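Local coordinates for trehalose operon transcriptional repressor (Bacillus subtilis, PDB 2OGG), which represses transcription of the trePA operon and binds trehalose-6-phosphate, the chain here being its UTRA effector-binding domain, at residues Thr9-Val13 against Ser43-Asp47; Ile37-Ile41 against Val63-Thr67; Glu49-Lys55 against Glu102-Asp108; Gln91-Glu97 against Met115-Tyr121. Residues are numbered along the deposited sequence.

Contact 1 of 4, residues Thr9-Val13 against Ser43-Asp47; sequences TKTTV and SRKID. With SO4 (sulfate ion), chain C.
Arg44 lays its guanidinium beside the side chain of Thr11: with chi1 and chi2 both m and chi3 t, its tip folds back so that Arg44 NH1 lies 3.1 Å from Thr11 OG1, a weak hydrogen bond by its 126° angle. Arg44 NE salt-bridges to Asp54, and Arg44 NH2 donates to SO4 O3 of a sulfate ion at 3.0 Å. Strands 11-13 and 43-46 are extended (Thr11 phi/psi -123/127°) and antiparallel, axes 5.0 Å apart at 155°. Thr11 and Arg44, a non-hydrogen-bonded pair (CA-CA 4.8 Å), put their side chains on one face of the sheet; Thr12 and Ser43, on the other, form a hydrogen-bonded pair (CA-CA 5.4 Å), closed by Thr12 N to Ser43 O and Ser43 N to Thr12 O, each 3.0 Å. A hydrogen bond from Lys45 N to Lys10 O, 2.8 Å at 166°, carries the pairing toward the first modelled residue, Thr9. Both lysines have chi1 and chi2 t; their like charges come close, Lys10 NZ to Lys45 NZ 4.1 Å, with a water accepting weakly from Lys10 NZ (3.4 Å) and Lys45 NZ (3.3 Å). Ser43 (chi1 p) turns its hydroxyl to His14 and His50. This is the antiparallel ladder of an edge strand, 11-19, closing one margin of the UTRA-domain sheet.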
# COMPACT_ATOMS: atom_id res chain seq x y z
N THR A 9 -14.59 -18.10 18.59
CA THR A 9 -14.73 -18.39 17.13
C THR A 9 -13.82 -19.56 16.71
O THR A 9 -12.65 -19.37 16.37
CB THR A 9 -14.48 -17.10 16.28
OG1 THR A 9 -13.38 -17.29 15.38
CG2 THR A 9 -14.26 -15.87 17.17
N LYS A 10 -14.36 -20.78 16.77
CA LYS A 10 -13.57 -22.02 16.59
C LYS A 10 -13.10 -22.30 15.16
O LYS A 10 -13.81 -22.04 14.20
CB LYS A 10 -14.34 -23.23 17.14
CG LYS A 10 -13.47 -24.43 17.50
CD LYS A 10 -14.30 -25.60 18.03
CE LYS A 10 -14.90 -26.42 16.89
NZ LYS A 10 -16.07 -27.24 17.33
N THR A 11 -11.98 -23.00 15.04
CA THR A 11 -11.37 -23.33 13.76
C THR A 11 -11.23 -24.85 13.66
O THR A 11 -10.49 -25.47 14.42
CB THR A 11 -9.94 -22.68 13.66
OG1 THR A 11 -10.07 -21.28 13.40
CG2 THR A 11 -9.09 -23.32 12.55
N THR A 12 -11.75 -25.40 12.57
CA THR A 12 -11.78 -26.84 12.38
C THR A 12 -10.98 -27.21 11.15
O THR A 12 -11.31 -26.77 10.05
CB THR A 12 -13.18 -27.29 12.13
OG1 THR A 12 -14.02 -26.80 13.18
CG2 THR A 12 -13.25 -28.81 12.02
N VAL A 13 -10.03 -28.13 11.33
CA VAL A 13 -9.18 -28.60 10.24
C VAL A 13 -9.82 -29.81 9.59
O VAL A 13 -9.92 -30.86 10.21
CB VAL A 13 -7.80 -28.98 10.76
CG1 VAL A 13 -6.98 -29.61 9.68
CG2 VAL A 13 -7.12 -27.75 11.32
N SER A 43 -12.41 -24.72 8.23
CA SER A 43 -13.61 -23.89 8.26
C SER A 43 -13.58 -23.11 9.55
O SER A 43 -12.93 -23.54 10.50
CB SER A 43 -14.88 -24.76 8.20
OG SER A 43 -15.20 -25.31 9.46
N ARG A 44 -14.20 -21.93 9.55
CA ARG A 44 -14.27 -21.09 10.73
C ARG A 44 -15.71 -21.02 11.22
O ARG A 44 -16.58 -20.60 10.47
CB ARG A 44 -13.82 -19.66 10.41
CG ARG A 44 -12.60 -19.54 9.56
CD ARG A 44 -11.36 -19.74 10.40
NE ARG A 44 -10.16 -19.64 9.58
CZ ARG A 44 -8.94 -19.43 10.07
NH1 ARG A 44 -8.75 -19.32 11.38
NH2 ARG A 44 -7.91 -19.33 9.24
N LYS A 45 -15.90 -21.21 12.51
CA LYS A 45 -17.24 -21.21 13.10
C LYS A 45 -17.37 -19.93 13.92
O LYS A 45 -16.66 -19.74 14.91
CB LYS A 45 -17.43 -22.46 13.97
CG LYS A 45 -18.79 -22.62 14.65
CD LYS A 45 -18.85 -23.96 15.38
CE LYS A 45 -19.85 -23.96 16.54
NZ LYS A 45 -19.60 -25.08 17.49
N ILE A 46 -18.09 -18.96 13.36
CA ILE A 46 -18.30 -17.68 14.03
C ILE A 46 -19.65 -17.75 14.68
O ILE A 46 -20.69 -17.68 14.03
CB ILE A 46 -18.19 -16.52 13.03
CG1 ILE A 46 -16.79 -16.57 12.36
CG2 ILE A 46 -18.51 -15.17 13.72
CD1 ILE A 46 -16.56 -15.59 11.23
N ASP A 47 -19.61 -18.10 15.97
CA ASP A 47 -20.73 -18.77 16.60
C ASP A 47 -22.11 -18.23 16.23
O ASP A 47 -22.28 -17.04 15.96
CB ASP A 47 -20.51 -18.97 18.12
CG ASP A 47 -19.54 -20.14 18.43
OD1 ASP A 47 -19.79 -20.86 19.43
OD2 ASP A 47 -18.53 -20.34 17.69
S SO4 C . -4.32 -18.08 9.56
O1 SO4 C . -3.95 -17.92 8.16
O2 SO4 C . -3.43 -17.33 10.42
O3 SO4 C . -5.64 -17.54 9.83
O4 SO4 C . -4.24 -19.50 9.84
O HOH W 1 -19.04 -27.92 15.82

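Contact 2 of 4, residues Ile37-Ile41 against Val63-Thr67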
# COMPACT_ATOMS: atom_id res chain seq x y z
N ILE A 37 3.70 -30.42 -1.62
CA ILE A 37 2.89 -29.27 -1.27
C ILE A 37 2.06 -29.62 -0.05
O ILE A 37 1.49 -30.69 0.02
CB ILE A 37 1.90 -28.94 -2.44
CG1 ILE A 37 2.68 -28.51 -3.69
CG2 ILE A 37 0.93 -27.85 -2.04
CD1 ILE A 37 3.55 -27.31 -3.44
N TRP A 38 2.00 -28.71 0.92
CA TRP A 38 1.16 -28.91 2.08
C TRP A 38 -0.20 -28.39 1.66
O TRP A 38 -0.26 -27.41 0.91
CB TRP A 38 1.66 -28.02 3.21
CG TRP A 38 2.91 -28.49 3.84
CD1 TRP A 38 4.11 -27.83 3.87
CD2 TRP A 38 3.05 -29.61 4.72
NE1 TRP A 38 5.00 -28.49 4.71
CE2 TRP A 38 4.35 -29.54 5.29
CE3 TRP A 38 2.16 -30.56 5.21
CZ2 TRP A 38 4.79 -30.44 6.24
CZ3 TRP A 38 2.60 -31.46 6.18
CH2 TRP A 38 3.90 -31.41 6.67
N GLU A 39 -1.27 -29.13 1.95
CA GLU A 39 -2.62 -28.62 1.77
C GLU A 39 -3.35 -28.56 3.11
O GLU A 39 -3.35 -29.54 3.85
CB GLU A 39 -3.41 -29.50 0.82
CG GLU A 39 -4.92 -29.46 1.05
CD GLU A 39 -5.73 -30.19 -0.03
OE1 GLU A 39 -5.62 -31.43 -0.13
OE2 GLU A 39 -6.46 -29.51 -0.80
N VAL A 40 -3.91 -27.42 3.45
CA VAL A 40 -4.71 -27.34 4.69
C VAL A 40 -6.08 -26.74 4.36
O VAL A 40 -6.18 -25.70 3.68
CB VAL A 40 -4.06 -26.43 5.73
CG1 VAL A 40 -4.83 -26.50 7.06
CG2 VAL A 40 -2.58 -26.78 5.90
N ILE A 41 -7.14 -27.48 4.68
CA ILE A 41 -8.47 -26.97 4.46
C ILE A 41 -9.21 -26.85 5.79
O ILE A 41 -9.40 -27.84 6.51
CB ILE A 41 -9.22 -27.82 3.44
CG1 ILE A 41 -8.61 -27.66 2.05
CG2 ILE A 41 -10.70 -27.47 3.41
CD1 ILE A 41 -9.18 -28.63 1.05
N VAL A 63 8.81 -24.68 3.93
CA VAL A 63 8.21 -24.89 5.26
C VAL A 63 8.14 -26.39 5.60
O VAL A 63 7.14 -27.07 5.35
CB VAL A 63 6.80 -24.25 5.34
CG1 VAL A 63 6.16 -24.46 6.69
CG2 VAL A 63 6.91 -22.77 5.03
N PRO A 64 9.30 -26.96 5.95
CA PRO A 64 9.40 -28.41 6.01
C PRO A 64 8.58 -29.07 7.10
O PRO A 64 8.44 -30.29 7.11
CB PRO A 64 10.91 -28.64 6.25
CG PRO A 64 11.49 -27.29 6.57
CD PRO A 64 10.61 -26.31 5.90
N HIS A 65 8.14 -28.29 8.07
CA HIS A 65 7.59 -28.88 9.27
C HIS A 65 6.26 -28.22 9.53
O HIS A 65 6.10 -27.01 9.32
CB HIS A 65 8.50 -28.60 10.47
CG HIS A 65 9.84 -29.27 10.39
ND1 HIS A 65 10.99 -28.69 10.88
CD2 HIS A 65 10.22 -30.45 9.83
CE1 HIS A 65 12.02 -29.49 10.65
NE2 HIS A 65 11.57 -30.58 10.06
N LEU A 66 5.26 -29.03 9.83
CA LEU A 66 3.96 -28.48 10.11
C LEU A 66 3.17 -29.48 10.95
O LEU A 66 3.44 -30.68 10.92
CB LEU A 66 3.26 -28.18 8.80
CG LEU A 66 1.96 -27.36 8.85
CD1 LEU A 66 2.26 -25.91 9.21
CD2 LEU A 66 1.23 -27.45 7.49
N THR A 67 2.18 -28.98 11.68
CA THR A 67 1.34 -29.84 12.47
C THR A 67 -0.14 -29.44 12.44
O THR A 67 -0.48 -28.29 12.17
CB THR A 67 1.82 -29.86 13.91
OG1 THR A 67 1.48 -28.61 14.53
CG2 THR A 67 3.33 -30.08 13.95
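Trp38 and Leu66 account for most of the 233 Å² buried here, 101 and 75 Å² respectively. The CA-to-CB bonds of Trp38 and Val40 point toward the irregular segment 63-67, while that of Glu39 between them points away, as strand alternation requires. With chi1 m and chi2 at 118°, two different parts of the indole are engaged. At the ring edge, Trp38 NE1 donates to Val63 O at 2.6 Å with an N-H...O angle of 150°, so the polar atom of the indole is satisfied by a loop carbonyl; Pro64 O also lies near the ring plane, 3.8 Å from Trp38 CZ2. Over one face sits Leu66: its CB is 3.9 Å from the centroid of the six-membered ring of Trp38 and only 16° off the normal, a CH-pi contact. Leu66 (chi1 t, chi2 p) also reaches the strand, where Leu66 CD2 meets Val40 CG2 at 4.2 Å. The loop after strand 49-59 is thus folded over one face of the sheet and held by a tryptophan through both ring edge and ring face. Around this pair, Phe58 of strand 49-59 meets the Trp38 ring, Phe16 of strand 11-19 touches Val40 and Leu66, and Tyr78 of helix 75-83 packs on Val63 and Leu66.

Contact 3 of 4, residues Glu49-Lys55 against Glu102-Asp108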
# COMPACT_ATOMS: atom_id res chain seq x y z
N GLU A 49 -21.98 -20.65 13.70
CA GLU A 49 -22.09 -21.15 12.34
C GLU A 49 -20.76 -21.26 11.66
O GLU A 49 -19.89 -20.41 11.85
CB GLU A 49 -22.99 -20.24 11.51
CG GLU A 49 -24.40 -20.13 12.03
CD GLU A 49 -25.30 -19.40 11.06
OE1 GLU A 49 -25.01 -18.23 10.74
OE2 GLU A 49 -26.27 -20.02 10.57
N HIS A 50 -20.64 -22.27 10.80
CA HIS A 50 -19.47 -22.42 9.92
C HIS A 50 -19.70 -21.58 8.68
O HIS A 50 -20.61 -21.85 7.87
CB HIS A 50 -19.29 -23.88 9.52
CG HIS A 50 -18.96 -24.78 10.67
ND1 HIS A 50 -17.67 -24.94 11.13
CD2 HIS A 50 -19.76 -25.52 11.47
CE1 HIS A 50 -17.69 -25.76 12.17
NE2 HIS A 50 -18.94 -26.13 12.39
N VAL A 51 -18.87 -20.56 8.50
CA VAL A 51 -19.18 -19.56 7.50
C VAL A 51 -18.06 -19.19 6.53
O VAL A 51 -18.33 -18.53 5.53
CB VAL A 51 -19.78 -18.33 8.13
CG1 VAL A 51 -21.03 -18.71 8.88
CG2 VAL A 51 -18.80 -17.70 9.07
N ILE A 52 -16.82 -19.53 6.88
CA ILE A 52 -15.69 -19.30 6.00
C ILE A 52 -14.97 -20.61 5.74
O ILE A 52 -14.75 -21.41 6.66
CB ILE A 52 -14.69 -18.28 6.59
CG1 ILE A 52 -15.36 -16.92 6.74
CG2 ILE A 52 -13.48 -18.11 5.65
CD1 ILE A 52 -15.02 -16.21 8.03
N LEU A 53 -14.53 -20.83 4.50
CA LEU A 53 -13.72 -22.00 4.22
C LEU A 53 -12.37 -21.54 3.75
O LEU A 53 -12.28 -20.72 2.84
CB LEU A 53 -14.39 -22.91 3.20
CG LEU A 53 -13.57 -24.18 3.04
CD1 LEU A 53 -13.87 -25.12 4.19
CD2 LEU A 53 -13.74 -24.84 1.66
N ASP A 54 -11.33 -21.88 4.51
CA ASP A 54 -9.97 -21.40 4.23
C ASP A 54 -9.12 -22.53 3.65
O ASP A 54 -8.96 -23.58 4.28
CB ASP A 54 -9.33 -20.88 5.50
CG ASP A 54 -9.75 -19.45 5.82
OD1 ASP A 54 -9.84 -18.64 4.87
OD2 ASP A 54 -9.91 -19.10 7.03
N LYS A 55 -8.66 -22.37 2.42
CA LYS A 55 -7.76 -23.36 1.82
C LYS A 55 -6.35 -22.80 1.64
O LYS A 55 -6.17 -21.73 1.08
CB LYS A 55 -8.35 -23.84 0.49
CG LYS A 55 -9.74 -24.45 0.67
CD LYS A 55 -10.55 -24.53 -0.62
CE LYS A 55 -10.00 -25.62 -1.53
NZ LYS A 55 -10.95 -26.00 -2.61
N GLU A 102 -18.20 -28.77 -2.17
CA GLU A 102 -17.35 -28.71 -0.99
C GLU A 102 -17.83 -27.65 0.02
O GLU A 102 -17.87 -27.90 1.23
CB GLU A 102 -15.91 -28.46 -1.40
CG GLU A 102 -14.95 -28.43 -0.24
CD GLU A 102 -13.58 -27.97 -0.68
OE1 GLU A 102 -13.51 -26.91 -1.33
OE2 GLU A 102 -12.60 -28.73 -0.46
N ASP A 103 -18.26 -26.51 -0.51
CA ASP A 103 -18.86 -25.43 0.29
C ASP A 103 -20.12 -25.87 1.07
O ASP A 103 -20.39 -25.38 2.17
CB ASP A 103 -19.19 -24.23 -0.61
CG ASP A 103 -17.94 -23.48 -1.11
OD1 ASP A 103 -16.83 -23.75 -0.59
OD2 ASP A 103 -18.07 -22.61 -2.01
N ARG A 104 -20.95 -26.71 0.49
CA ARG A 104 -22.21 -27.04 1.14
C ARG A 104 -22.07 -28.15 2.16
O ARG A 104 -22.82 -28.20 3.14
CB ARG A 104 -23.27 -27.36 0.09
CG ARG A 104 -23.47 -26.24 -0.89
CD ARG A 104 -24.60 -26.53 -1.85
NE ARG A 104 -25.58 -25.45 -1.78
CZ ARG A 104 -25.65 -24.43 -2.63
NH1 ARG A 104 -24.88 -24.41 -3.71
NH2 ARG A 104 -26.53 -23.46 -2.41
N GLU A 105 -21.08 -29.01 1.97
CA GLU A 105 -20.81 -30.06 2.94
C GLU A 105 -20.27 -29.45 4.21
O GLU A 105 -20.70 -29.79 5.30
CB GLU A 105 -19.75 -31.03 2.41
CG GLU A 105 -20.26 -32.10 1.52
CD GLU A 105 -19.29 -33.24 1.48
OE1 GLU A 105 -18.15 -33.04 1.96
OE2 GLU A 105 -19.71 -34.37 1.11
N LEU A 106 -19.36 -28.49 4.06
CA LEU A 106 -18.59 -28.01 5.19
C LEU A 106 -19.13 -26.75 5.87
O LEU A 106 -18.78 -26.48 7.01
CB LEU A 106 -17.10 -27.86 4.81
CG LEU A 106 -16.44 -29.06 4.11
CD1 LEU A 106 -14.97 -28.83 3.87
CD2 LEU A 106 -16.64 -30.36 4.89
N LEU A 107 -19.91 -25.94 5.16
CA LEU A 107 -20.41 -24.70 5.79
C LEU A 107 -21.92 -24.68 5.92
O LEU A 107 -22.63 -25.39 5.22
CB LEU A 107 -19.94 -23.45 5.04
CG LEU A 107 -18.47 -23.33 4.64
CD1 LEU A 107 -18.30 -22.20 3.64
CD2 LEU A 107 -17.56 -23.12 5.87
N ASP A 108 -22.42 -23.91 6.89
CA ASP A 108 -23.85 -23.72 7.03
C ASP A 108 -24.28 -22.63 6.04
O ASP A 108 -24.21 -21.44 6.34
CB ASP A 108 -24.19 -23.31 8.47
CG ASP A 108 -23.49 -24.19 9.51
OD1 ASP A 108 -23.51 -25.43 9.37
OD2 ASP A 108 -22.97 -23.65 10.51
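Two hydrogen bonds join His50 to Asp108 at the end of the contact beyond the helix. His50 N donates to the carboxylate, His50 N to Asp108 OD2 2.7 Å at 160°, and Asp108 N returns a bond to His50 O, 2.9 Å at 146°, so both backbone polar groups of His50 are satisfied by one residue. The imidazole is served separately, His50 ND1 pairing with Ser43. At the other end Lys55 NZ and Glu102 OE1 form a salt bridge of 3.0 Å. Two other acids have partners on the adjoining strand 129-138: Glu49 salt-bridges to Arg138 and Asp103 to Arg136. Leu106 N to Glu102 O (3.3 Å) lies in the last helical turn, and Leu107 N to Asp103 O (3.1 Å) carries the pattern to the first non-helical residue. Apolar contacts fill the middle, Leu53 CD1 to Leu106 CD1 at 3.9 Å and Leu53 CB to Leu107 CD1 at 4.0 Å. This is helix-on-sheet packing of an alpha+beta kind, a short helix running roughly antiparallel along a strand, axes 9.4 Å apart at 150°.

Contact 4 of 4, residues Gln91-Glu97 against Met115-Tyr121; sequences QKEIVAE and MVVVRNY
Seven residue pairs build a regular antiparallel ladder between strands 91-97 and 115-121, axes 4.6 Å apart at 164°. Gln91-Tyr121, Glu93-Arg119, Val95-Val117 and Glu97-Met115 (selenomethionine) are the hydrogen-bonded pairs. The shortest of their bonds is Glu93 N to Arg119 O, 2.7 Å. The longest are Val95 N to Val117 O and Glu97 N to Met115 O, both 3.1 Å. On the face of Lys92, Ile94 and Ala96, Ile94 (m, chi2 t) fits between two valines: Ile94 CG2 to Val116 CG1 is 3.9 Å and Ile94 CG1 to Val118 CG2 4.0 Å. Lys92 CG covers Val118 CG1 at 3.8 Å. On the other face, Arg119 (m, t, t) reaches along the strands past Val95, whose CG2 lies 3.9 Å from Arg119 NH1, to the salt bridge Arg119 NH1 to Glu97 OE2, 2.8 Å. Strand 114-124 pairs onward with strand 129-138, whereas 87-98, outermost within this chain, continues the sheet into a second subunit: Lys92 to Val95 pair with its strand, and Glu93 salt-bridges to Arg143 of that subunit.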
# COMPACT_ATOMS: atom_id res chain seq x y z
N GLN A 91 -0.29 -10.79 -3.76
CA GLN A 91 -1.25 -10.25 -4.65
C GLN A 91 -2.61 -10.90 -4.35
O GLN A 91 -2.73 -12.12 -4.29
CB GLN A 91 -0.83 -10.53 -6.06
CG GLN A 91 -1.92 -10.21 -7.05
CD GLN A 91 -1.45 -10.35 -8.46
OE1 GLN A 91 -0.24 -10.27 -8.73
NE2 GLN A 91 -2.39 -10.65 -9.37
N LYS A 92 -3.62 -10.05 -4.20
CA LYS A 92 -4.97 -10.45 -3.79
C LYS A 92 -5.96 -10.29 -4.94
O LYS A 92 -5.94 -9.29 -5.65
CB LYS A 92 -5.40 -9.53 -2.64
CG LYS A 92 -6.23 -10.17 -1.59
CD LYS A 92 -6.20 -9.36 -0.29
CE LYS A 92 -5.03 -9.78 0.61
NZ LYS A 92 -4.84 -8.89 1.81
N GLU A 93 -6.85 -11.25 -5.12
CA GLU A 93 -7.90 -11.10 -6.11
C GLU A 93 -9.19 -11.55 -5.45
O GLU A 93 -9.24 -12.64 -4.84
CB GLU A 93 -7.60 -11.95 -7.35
CG GLU A 93 -8.64 -11.73 -8.47
CD GLU A 93 -8.75 -12.90 -9.46
OE1 GLU A 93 -8.72 -14.08 -9.01
OE2 GLU A 93 -9.05 -12.64 -10.65
N ILE A 94 -10.16 -10.63 -5.38
CA ILE A 94 -11.44 -10.87 -4.71
C ILE A 94 -12.57 -10.87 -5.73
O ILE A 94 -12.79 -9.87 -6.42
CB ILE A 94 -11.75 -9.75 -3.68
CG1 ILE A 94 -10.64 -9.62 -2.65
CG2 ILE A 94 -13.02 -10.04 -2.95
CD1 ILE A 94 -10.77 -8.41 -1.84
N VAL A 95 -13.24 -11.99 -5.87
CA VAL A 95 -14.39 -12.10 -6.76
C VAL A 95 -15.55 -12.81 -6.06
O VAL A 95 -15.46 -13.13 -4.87
CB VAL A 95 -14.05 -12.94 -8.02
CG1 VAL A 95 -12.88 -12.32 -8.76
CG2 VAL A 95 -13.72 -14.37 -7.61
N ALA A 96 -16.67 -12.93 -6.75
CA ALA A 96 -17.80 -13.71 -6.23
C ALA A 96 -18.02 -14.94 -7.11
O ALA A 96 -18.01 -14.85 -8.33
CB ALA A 96 -19.05 -12.88 -6.16
N GLU A 97 -18.29 -16.06 -6.47
CA GLU A 97 -18.44 -17.33 -7.16
C GLU A 97 -19.67 -18.08 -6.67
O GLU A 97 -20.10 -17.90 -5.54
CB GLU A 97 -17.17 -18.18 -6.96
CG GLU A 97 -15.89 -17.51 -7.45
CD GLU A 97 -14.69 -18.45 -7.50
OE1 GLU A 97 -14.75 -19.54 -6.90
OE2 GLU A 97 -13.70 -18.11 -8.19
N MSE A 115 -20.69 -16.97 -2.90
CA MSE A 115 -19.64 -16.78 -1.91
C MSE A 115 -18.79 -15.59 -2.35
O MSE A 115 -18.69 -15.29 -3.54
CB MSE A 115 -18.71 -17.98 -1.91
CG MSE A 115 -19.39 -19.31 -1.73
SE MSE A 115 -19.50 -19.95 0.10
CE MSE A 115 -21.04 -18.94 0.66
N VAL A 116 -18.16 -14.93 -1.39
CA VAL A 116 -17.10 -14.00 -1.70
C VAL A 116 -15.78 -14.79 -1.56
O VAL A 116 -15.63 -15.56 -0.61
CB VAL A 116 -17.14 -12.75 -0.79
CG1 VAL A 116 -15.93 -11.82 -1.07
CG2 VAL A 116 -18.41 -12.00 -1.03
N VAL A 117 -15.00 -14.84 -2.65
CA VAL A 117 -13.77 -15.61 -2.66
C VAL A 117 -12.53 -14.74 -2.75
O VAL A 117 -12.31 -14.04 -3.75
CB VAL A 117 -13.70 -16.63 -3.81
CG1 VAL A 117 -12.38 -17.40 -3.74
CG2 VAL A 117 -14.88 -17.59 -3.76
N VAL A 118 -11.76 -14.73 -1.68
CA VAL A 118 -10.49 -14.00 -1.64
C VAL A 118 -9.32 -14.93 -1.93
O VAL A 118 -9.12 -15.95 -1.25
CB VAL A 118 -10.26 -13.33 -0.28
CG1 VAL A 118 -8.97 -12.52 -0.33
CG2 VAL A 118 -11.47 -12.44 0.08
N ARG A 119 -8.61 -14.63 -3.01
CA ARG A 119 -7.42 -15.38 -3.38
C ARG A 119 -6.18 -14.54 -3.21
O ARG A 119 -6.08 -13.46 -3.77
CB ARG A 119 -7.50 -15.85 -4.82
CG ARG A 119 -8.41 -17.03 -4.99
CD ARG A 119 -8.44 -17.43 -6.45
NE ARG A 119 -9.31 -18.57 -6.69
CZ ARG A 119 -10.57 -18.48 -7.08
NH1 ARG A 119 -11.20 -17.30 -7.11
NH2 ARG A 119 -11.26 -19.58 -7.24
N ASN A 120 -5.15 -15.17 -2.67
CA ASN A 120 -3.97 -14.45 -2.28
C ASN A 120 -2.73 -15.27 -2.65
O ASN A 120 -2.67 -16.47 -2.40
CB ASN A 120 -4.05 -14.23 -0.78
CG ASN A 120 -3.02 -13.30 -0.28
OD1 ASN A 120 -2.62 -12.38 -0.97
ND2 ASN A 120 -2.72 -13.43 0.99
N TYR A 121 -1.83 -14.65 -3.40
CA TYR A 121 -0.61 -15.30 -3.86
C TYR A 121 0.60 -14.63 -3.23
O TYR A 121 0.83 -13.44 -3.45
CB TYR A 121 -0.54 -15.16 -5.37
CG TYR A 121 -1.76 -15.72 -6.06
CD1 TYR A 121 -1.73 -16.99 -6.65
CD2 TYR A 121 -2.93 -14.98 -6.16
CE1 TYR A 121 -2.85 -17.52 -7.26
CE2 TYR A 121 -4.04 -15.47 -6.84
CZ TYR A 121 -4.01 -16.77 -7.33
OH TYR A 121 -5.10 -17.28 -8.01
O HOH W 2 -10.40 -14.70 -6.33

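All four contacts draw on one six-stranded antiparallel sheet within the UTRA domain, ordered 11-19, 37-46, 49-59, 129-138, 114-124, 87-98. Contacts 1 and 4 lie at its two margins, centres about 20 Å apart. Contacts 1 and 2 share strand 37-46, their centres about 19 Å apart, and cross along the chain, as do 2 and 3, and 3 and 4; contact 1 closes before 3 and 4 open. Contacts 1 and 3, centres about 9 Å apart, touch at several points, among them Ile46 CD1 on Ile52 CD1 (3.6 Å). Helix 101-106 connects strands 87-98 and 114-124, linking contact 3 to contact 4, the one of the four at a subunit interface, consistent with a dimer-of-dimers repressor.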